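Local structure of regulating synaptic membrane exocytosis protein 2 (Rattus norvegicus, 2BWQ) at residues 1-13 against 21-33. The protein probably helps regulate synaptic vesicle exocytosis in neurotransmitter release, as a Rab3-interacting protein that carries this C2 domain. Numbering follows the deposited sequence.
Sequences QFLSGQLSIKLWF and IVTILGAKDLPSR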
ATOM      1  N   GLN A   1      -5.347 -20.054  -8.733  1.00 28.61           N
ATOM      2  CA  GLN A   1      -6.439 -20.212  -9.764  1.00 28.01           C
ATOM      3  C   GLN A   1      -6.656 -18.972 -10.639  1.00 25.56           C
ATOM      4  O   GLN A   1      -6.473 -19.036 -11.851  1.00 26.13           O
ATOM      5  CB  GLN A   1      -7.743 -20.698  -9.133  1.00 30.63           C
ATOM      6  CG  GLN A   1      -7.739 -22.236  -8.835  1.00 33.85           C
ATOM      7  CD  GLN A   1      -8.567 -23.063  -9.832  1.00 41.04           C
ATOM      8  OE1 GLN A   1      -9.816 -23.095  -9.756  1.00 43.52           O
ATOM      9  NE2 GLN A   1      -7.879 -23.749 -10.753  1.00 42.76           N
ATOM     10  N   PHE A   2      -7.066 -17.868 -10.022  1.00 23.18           N
ATOM     11  CA  PHE A   2      -7.281 -16.615 -10.716  1.00 22.30           C
ATOM     12  C   PHE A   2      -6.151 -15.678 -10.367  1.00 21.35           C
ATOM     13  O   PHE A   2      -5.601 -15.762  -9.226  1.00 21.42           O
ATOM     14  CB  PHE A   2      -8.626 -16.014 -10.266  1.00 22.62           C
ATOM     15  CG  PHE A   2      -9.819 -16.812 -10.717  1.00 25.11           C
ATOM     16  CD1 PHE A   2     -10.094 -16.971 -12.071  1.00 23.30           C
ATOM     17  CD2 PHE A   2     -10.690 -17.406  -9.784  1.00 25.86           C
ATOM     18  CE1 PHE A   2     -11.197 -17.726 -12.496  1.00 23.29           C
ATOM     19  CE2 PHE A   2     -11.795 -18.161 -10.208  1.00 26.48           C
ATOM     20  CZ  PHE A   2     -12.035 -18.320 -11.561  1.00 25.32           C
ATOM     21  N   LEU A   3      -5.783 -14.751 -11.276  1.00 19.73           N
ATOM     22  CA  LEU A   3      -4.811 -13.686 -10.942  1.00 21.47           C
ATOM     23  C   LEU A   3      -5.456 -12.709  -9.933  1.00 20.03           C
ATOM     24  O   LEU A   3      -6.671 -12.421  -9.976  1.00 20.20           O
ATOM     25  CB  LEU A   3      -4.371 -12.910 -12.208  1.00 20.89           C
ATOM     26  CG  LEU A   3      -3.571 -13.612 -13.326  1.00 23.52           C
ATOM     27  CD1 LEU A   3      -3.172 -12.596 -14.428  1.00 28.59           C
ATOM     28  CD2 LEU A   3      -2.332 -14.230 -12.754  1.00 25.95           C
ATOM     29  N   SER A   4      -4.651 -12.189  -9.021  1.00 20.27           N
ATOM     30  CA  SER A   4      -5.130 -11.248  -8.001  1.00 20.25           C
ATOM     31  C   SER A   4      -4.675  -9.817  -8.275  1.00 19.07           C
ATOM     32  O   SER A   4      -5.231  -8.870  -7.714  1.00 19.69           O
ATOM     33  CB  SER A   4      -4.677 -11.673  -6.601  1.00 22.63           C
ATOM     34  OG  SER A   4      -5.315 -12.881  -6.184  1.00 23.93           O
ATOM     35  N   GLY A   5      -3.672  -9.649  -9.125  1.00 17.13           N
ATOM     36  CA  GLY A   5      -3.208  -8.288  -9.416  1.00 17.11           C
ATOM     37  C   GLY A   5      -2.021  -7.896  -8.557  1.00 16.27           C
ATOM     38  O   GLY A   5      -1.549  -8.605  -7.640  1.00 16.35           O
ATOM     39  N   GLN A   6      -1.563  -6.700  -8.879  1.00 14.17           N
ATOM     40  CA  GLN A   6      -0.309  -6.205  -8.264  1.00 13.15           C
ATOM     41  C   GLN A   6      -0.444  -4.729  -7.977  1.00 13.74           C
ATOM     42  O   GLN A   6      -1.171  -4.014  -8.680  1.00 13.50           O
ATOM     43  CB  GLN A   6       0.876  -6.434  -9.178  1.00 15.17           C
ATOM     44  CG  GLN A   6       1.103  -7.901  -9.571  1.00 18.66           C
ATOM     45  CD  GLN A   6       2.366  -8.131 -10.332  1.00 23.12           C
ATOM     46  OE1 GLN A   6       3.365  -7.420 -10.167  1.00 26.34           O
ATOM     47  NE2 GLN A   6       2.354  -9.172 -11.180  1.00 24.46           N
ATOM     48  N   LEU A   7       0.375  -4.263  -7.033  0.50 12.64           N
ATOM     49  CA  LEU A   7       0.367  -2.869  -6.600  0.50 11.31           C
ATOM     50  C   LEU A   7       1.751  -2.251  -6.713  0.50 11.16           C
ATOM     51  O   LEU A   7       2.731  -2.859  -6.237  0.50 11.76           O
ATOM     52  CB  LEU A   7      -0.042  -2.798  -5.134  0.50 12.36           C
ATOM     53  CG  LEU A   7      -0.262  -1.376  -4.632  0.50 11.38           C
ATOM     54  CD1 LEU A   7      -1.381  -0.592  -5.377  0.50 13.63           C
ATOM     55  CD2 LEU A   7      -0.584  -1.392  -3.149  0.50 14.06           C
ATOM     56  N   SER A   8       1.856  -1.073  -7.325  1.00 10.80           N
ATOM     57  CA  SER A   8       3.127  -0.375  -7.486  1.00 11.54           C
ATOM     58  C   SER A   8       3.294   0.613  -6.380  1.00 11.99           C
ATOM     59  O   SER A   8       2.468   1.490  -6.174  1.00 13.16           O
ATOM     60  CB  SER A   8       3.144   0.307  -8.828  1.00 13.15           C
ATOM     61  OG  SER A   8       4.351   1.067  -8.961  1.00 15.50           O
ATOM     62  N   ILE A   9       4.385   0.430  -5.608  1.00 12.92           N
ATOM     63  CA  ILE A   9       4.629   1.195  -4.361  1.00 13.70           C
ATOM     64  C   ILE A   9       6.084   1.644  -4.391  1.00 12.72           C
ATOM     65  O   ILE A   9       6.967   0.874  -4.810  1.00 12.43           O
ATOM     66  CB  ILE A   9       4.469   0.226  -3.157  1.00 14.58           C
ATOM     67  CG1 ILE A   9       3.040  -0.315  -3.084  1.00 16.16           C
ATOM     68  CG2 ILE A   9       4.747   0.975  -1.831  1.00 14.42           C
ATOM     69  CD1 ILE A   9       2.854  -1.475  -2.081  1.00 18.34           C
ATOM     70  N   LYS A  10       6.336   2.878  -3.976  1.00 12.03           N
ATOM     71  CA  LYS A  10       7.693   3.427  -3.851  1.00 12.20           C
ATOM     72  C   LYS A  10       7.930   3.788  -2.410  1.00 12.36           C
ATOM     73  O   LYS A  10       7.085   4.477  -1.758  1.00 14.95           O
ATOM     74  CB  LYS A  10       7.801   4.671  -4.752  1.00 12.67           C
ATOM     75  CG  LYS A  10       9.150   5.440  -4.675  1.00 14.36           C
ATOM     76  CD  LYS A  10       9.179   6.487  -5.785  1.00 19.68           C
ATOM     77  CE  LYS A  10       8.575   7.818  -5.503  1.00 26.54           C
ATOM     78  NZ  LYS A  10       9.270   8.602  -4.480  1.00 17.15           N
ATOM     79  N   LEU A  11       9.054   3.356  -1.848  1.00 11.00           N
ATOM     80  CA  LEU A  11       9.378   3.579  -0.423  1.00 11.26           C
ATOM     81  C   LEU A  11      10.689   4.321  -0.293  1.00 10.16           C
ATOM     82  O   LEU A  11      11.652   3.982  -0.988  1.00 11.30           O
ATOM     83  CB  LEU A  11       9.520   2.223   0.271  1.00 12.12           C
ATOM     84  CG  LEU A  11       8.331   1.275   0.224  1.00 10.73           C
ATOM     85  CD1 LEU A  11       8.655  -0.053   0.868  1.00 14.05           C
ATOM     86  CD2 LEU A  11       7.108   1.895   0.970  1.00 14.50           C
ATOM     87  N   TRP A  12      10.754   5.215   0.683  1.00 10.55           N
ATOM     88  CA  TRP A  12      12.021   5.832   0.975  1.00 11.59           C
ATOM     89  C   TRP A  12      12.014   6.304   2.429  1.00 11.42           C
ATOM     90  O   TRP A  12      11.042   6.910   2.862  1.00 11.92           O
ATOM     91  CB  TRP A  12      12.234   7.027   0.028  1.00 13.84           C
ATOM     92  CG  TRP A  12      13.535   7.751   0.267  1.00 15.13           C
ATOM     93  CD1 TRP A  12      14.835   7.251   0.104  1.00 16.70           C
ATOM     94  CD2 TRP A  12      13.626   9.053   0.714  1.00 16.18           C
ATOM     95  NE1 TRP A  12      15.719   8.246   0.506  1.00 17.89           N
ATOM     96  CE2 TRP A  12      15.010   9.349   0.888  1.00 15.93           C
ATOM     97  CE3 TRP A  12      12.685  10.018   1.024  1.00 17.22           C
ATOM     98  CZ2 TRP A  12      15.435  10.596   1.345  1.00 18.02           C
ATOM     99  CZ3 TRP A  12      13.105  11.246   1.504  1.00 19.46           C
ATOM    100  CH2 TRP A  12      14.452  11.509   1.665  1.00 19.18           C
ATOM    101  N   PHE A  13      13.148   6.131   3.065  1.00 11.47           N
ATOM    102  CA  PHE A  13      13.336   6.657   4.427  1.00 11.11           C
ATOM    103  C   PHE A  13      14.284   7.845   4.431  1.00 12.29           C
ATOM    104  O   PHE A  13      15.374   7.744   3.884  1.00 13.10           O
ATOM    105  CB  PHE A  13      13.844   5.533   5.324  1.00 12.23           C
ATOM    106  CG  PHE A  13      14.154   5.993   6.731  1.00 12.29           C
ATOM    107  CD1 PHE A  13      13.147   6.508   7.558  1.00 12.35           C
ATOM    108  CD2 PHE A  13      15.463   5.921   7.245  1.00 15.67           C
ATOM    109  CE1 PHE A  13      13.410   6.977   8.826  1.00 14.49           C
ATOM    110  CE2 PHE A  13      15.742   6.381   8.552  1.00 17.31           C
ATOM    111  CZ  PHE A  13      14.683   6.879   9.327  1.00 16.50           C
ATOM    112  N   ILE A  21       8.518   7.731   3.674  1.00 11.44           N
ATOM    113  CA  ILE A  21       7.706   8.188   2.566  1.00 12.20           C
ATOM    114  C   ILE A  21       7.205   7.006   1.784  1.00 11.24           C
ATOM    115  O   ILE A  21       7.992   6.139   1.356  1.00 12.63           O
ATOM    116  CB  ILE A  21       8.551   9.134   1.657  1.00 12.23           C
ATOM    117  CG1 ILE A  21       9.324  10.180   2.485  1.00 16.44           C
ATOM    118  CG2 ILE A  21       7.613   9.818   0.605  1.00 14.97           C
ATOM    119  CD1 ILE A  21       8.539  11.144   3.209  1.00 19.62           C
ATOM    120  N   VAL A  22       5.884   6.859   1.683  1.00 11.60           N
ATOM    121  CA  VAL A  22       5.279   5.742   1.013  1.00 11.54           C
ATOM    122  C   VAL A  22       4.427   6.251  -0.110  1.00 13.43           C
ATOM    123  O   VAL A  22       3.391   6.906   0.179  1.00 14.37           O
ATOM    124  CB  VAL A  22       4.439   4.968   2.044  1.00 12.17           C
ATOM    125  CG1 VAL A  22       3.719   3.750   1.437  1.00 13.88           C
ATOM    126  CG2 VAL A  22       5.277   4.516   3.227  1.00 13.24           C
ATOM    127  N   THR A  23       4.727   5.919  -1.350  1.00 12.54           N
ATOM    128  CA  THR A  23       3.938   6.429  -2.460  1.00 12.92           C
ATOM    129  C   THR A  23       3.219   5.254  -3.071  1.00 13.12           C
ATOM    130  O   THR A  23       3.869   4.280  -3.453  1.00 12.83           O
ATOM    131  CB  THR A  23       4.838   7.089  -3.511  1.00 13.61           C
ATOM    132  OG1 THR A  23       5.518   8.232  -2.943  1.00 14.87           O
ATOM    133  CG2 THR A  23       3.964   7.630  -4.683  1.00 15.52           C
ATOM    134  N   ILE A  24       1.878   5.247  -3.055  0.50 12.90           N
ATOM    135  CA  ILE A  24       1.093   4.159  -3.679  0.50 12.28           C
ATOM    136  C   ILE A  24       0.673   4.685  -5.046  0.50 11.75           C
ATOM    137  O   ILE A  24      -0.148   5.620  -5.142  0.50 11.13           O
ATOM    138  CB  ILE A  24      -0.119   3.778  -2.745  0.50 13.37           C
ATOM    139  CG1 ILE A  24      -1.136   2.877  -3.428  0.50 14.05           C
ATOM    140  CG2 ILE A  24      -0.836   5.027  -2.294  0.50 15.65           C
ATOM    141  CD1 ILE A  24      -0.579   1.516  -3.845  0.50 16.41           C
ATOM    142  N   LEU A  25       1.282   4.106  -6.088  0.50 12.48           N
ATOM    143  CA  LEU A  25       1.152   4.616  -7.446  0.50 13.30           C
ATOM    144  C   LEU A  25      -0.199   4.131  -7.969  0.50 12.90           C
ATOM    145  O   LEU A  25      -1.115   4.888  -8.070  0.50 13.22           O
ATOM    146  CB  LEU A  25       2.299   4.133  -8.364  0.50 13.33           C
ATOM    147  CG  LEU A  25       3.594   4.896  -8.091  0.50 14.05           C
ATOM    148  CD1 LEU A  25       4.398   4.330  -6.940  0.50 15.23           C
ATOM    149  CD2 LEU A  25       4.432   4.913  -9.343  0.50 16.25           C
ATOM    150  N   GLY A  26      -0.291   2.851  -8.256  1.00 14.20           N
ATOM    151  CA  GLY A  26      -1.447   2.254  -8.949  1.00 14.41           C
ATOM    152  C   GLY A  26      -1.414   0.774  -8.837  1.00 15.14           C
ATOM    153  O   GLY A  26      -0.488   0.214  -8.239  1.00 16.80           O
ATOM    154  N   ALA A  27      -2.441   0.135  -9.374  1.00 13.66           N
ATOM    155  CA  ALA A  27      -2.517  -1.323  -9.393  1.00 12.47           C
ATOM    156  C   ALA A  27      -2.818  -1.780 -10.810  1.00 13.05           C
ATOM    157  O   ALA A  27      -3.325  -0.976 -11.606  1.00 14.13           O
ATOM    158  CB  ALA A  27      -3.647  -1.782  -8.461  1.00 13.64           C
ATOM    159  N   LYS A  28      -2.425  -2.990 -11.103  1.00 13.23           N
ATOM    160  CA  LYS A  28      -2.792  -3.569 -12.402  1.00 14.79           C
ATOM    161  C   LYS A  28      -3.324  -4.946 -12.172  1.00 13.86           C
ATOM    162  O   LYS A  28      -3.126  -5.591 -11.124  1.00 13.61           O
ATOM    163  CB  LYS A  28      -1.565  -3.643 -13.305  1.00 15.38           C
ATOM    164  CG  LYS A  28      -0.477  -4.561 -12.811  1.00 20.78           C
ATOM    165  CD  LYS A  28       0.703  -4.658 -13.784  1.00 19.72           C
ATOM    166  CE  LYS A  28       1.827  -5.535 -13.256  1.00 21.77           C
ATOM    167  NZ  LYS A  28       2.945  -5.552 -14.243  1.00 26.90           N
ATOM    168  N   ASP A  29      -4.006  -5.401 -13.254  1.00 14.39           N
ATOM    169  CA  ASP A  29      -4.525  -6.781 -13.353  1.00 16.83           C
ATOM    170  C   ASP A  29      -5.480  -7.167 -12.194  1.00 14.12           C
ATOM    171  O   ASP A  29      -5.493  -8.308 -11.731  1.00 16.16           O
ATOM    172  CB  ASP A  29      -3.358  -7.795 -13.469  1.00 17.01           C
ATOM    173  CG  ASP A  29      -2.475  -7.572 -14.691  1.00 23.27           C
ATOM    174  OD1 ASP A  29      -2.929  -7.010 -15.733  1.00 24.73           O
ATOM    175  OD2 ASP A  29      -1.279  -7.968 -14.686  1.00 30.30           O
ATOM    176  N   LEU A  30      -6.252  -6.190 -11.678  1.00 14.92           N
ATOM    177  CA  LEU A  30      -7.243  -6.521 -10.610  1.00 13.17           C
ATOM    178  C   LEU A  30      -8.295  -7.470 -11.183  1.00 13.20           C
ATOM    179  O   LEU A  30      -8.639  -7.330 -12.363  1.00 14.07           O
ATOM    180  CB  LEU A  30      -7.944  -5.283 -10.053  1.00 13.38           C
ATOM    181  CG  LEU A  30      -7.008  -4.254  -9.359  1.00 15.41           C
ATOM    182  CD1 LEU A  30      -7.790  -3.111  -8.647  1.00 16.18           C
ATOM    183  CD2 LEU A  30      -5.962  -5.002  -8.408  1.00 16.61           C
ATOM    184  N   PRO A  31      -8.778  -8.426 -10.414  1.00 13.43           N
ATOM    185  CA  PRO A  31      -9.843  -9.312 -10.879  1.00 12.94           C
ATOM    186  C   PRO A  31     -11.168  -8.534 -10.964  1.00 12.15           C
ATOM    187  O   PRO A  31     -11.541  -7.787 -10.035  1.00 13.43           O
ATOM    188  CB  PRO A  31      -9.919 -10.380  -9.760  1.00 13.24           C
ATOM    189  CG  PRO A  31      -9.388  -9.747  -8.548  1.00 14.51           C
ATOM    190  CD  PRO A  31      -8.321  -8.771  -9.061  1.00 13.65           C
ATOM    191  N   SER A  32     -11.896  -8.705 -12.067  0.50 11.29           N
ATOM    192  CA  SER A  32     -13.292  -8.239 -12.133  0.50 10.58           C
ATOM    193  C   SER A  32     -14.123  -8.887 -11.021  0.50 11.37           C
ATOM    194  O   SER A  32     -13.672  -9.807 -10.351  0.50 11.19           O
ATOM    195  CB  SER A  32     -13.866  -8.549 -13.532  0.50 10.81           C
ATOM    196  OG  SER A  32     -13.049  -7.942 -14.527  0.50  9.84           O
ATOM    197  N   ARG A  33     -15.312  -8.346 -10.777  1.00 10.87           N
ATOM    198  CA  ARG A  33     -16.311  -8.973  -9.913  1.00 11.52           C
ATOM    199  C   ARG A  33     -16.878 -10.189 -10.550  1.00 11.70           C
ATOM    200  O   ARG A  33     -16.797 -10.377 -11.764  1.00 11.71           O
ATOM    201  CB  ARG A  33     -17.454  -7.992  -9.608  1.00 11.17           C
ATOM    202  CG  ARG A  33     -16.970  -6.756  -8.831  1.00 12.09           C
ATOM    203  CD  ARG A  33     -17.995  -5.756  -8.713  1.00 12.05           C
ATOM    204  NE  ARG A  33     -17.539  -4.657  -7.889  1.00 14.01           N
ATOM    205  CZ  ARG A  33     -18.172  -3.508  -7.839  1.00 12.89           C
ATOM    206  NH1 ARG A  33     -19.287  -3.333  -8.573  1.00 15.20           N
ATOM    207  NH2 ARG A  33     -17.712  -2.520  -7.081  1.00 15.52           N
TER
HETATM  208  O   HOH W   1       4.970  -6.734 -12.583  1.00 32.39           O
HETATM  209  O   HOH W   2       7.951   7.417  -1.891  1.00 16.57           O
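Two groups grip the carbonyl oxygen of Lys10. Thr23 N donates to Lys10 O at 2.8 Å. Water 2 donates to the same Lys10 O at 3.1 Å. The lysine chain bends twice (chi3 87°, chi4 66°), curling NZ back beside Thr23 so that this water also accepts from NZ and is hydrogen-bonded to Thr23 OG1. Both polar ends have further partners: NZ pairs with Asp121 and OG1 bonds Thr73. At the far end of the same face the side-chain ends are again joined through water. Gln6 and Lys28 run alongside each other, and water 1 donates to Gln6 OE1 and accepts from Lys28 NZ; the lysine also makes a cation-pi contact with Trp125.

The pair illustrates how a beta hairpin forms the centre of one sheet of the C2 beta-sandwich, strands 6-14 and 19-28 being flanked by 123-127 and 69-76. Regular antiparallel pairing is interrupted by a beta bulge, where Leu25 and Gly26 together face Ser8. Ser8 N reaches Gly26 O at 2.8 Å in an almost straight bond (175°), whereas Ser8 O accepts from Leu25 N. The bulge brings Leu25 CB to 3.4 Å from Ser8 O, and sets Leu25 CD1 against Lys10 N and CB.

Leu7, Ile9, Leu11, Val22 and Ile24 face the second sheet, where Leu89 and Ile91 meet the three from strand 6-14. Here Leu11 CD2 sits 3.9 Å from Val22 CG1 and equally near CG2, fitting against both branches. On the opposite face, Ile21 CG1 approaches Trp12 CE3 obliquely at 3.7 Å.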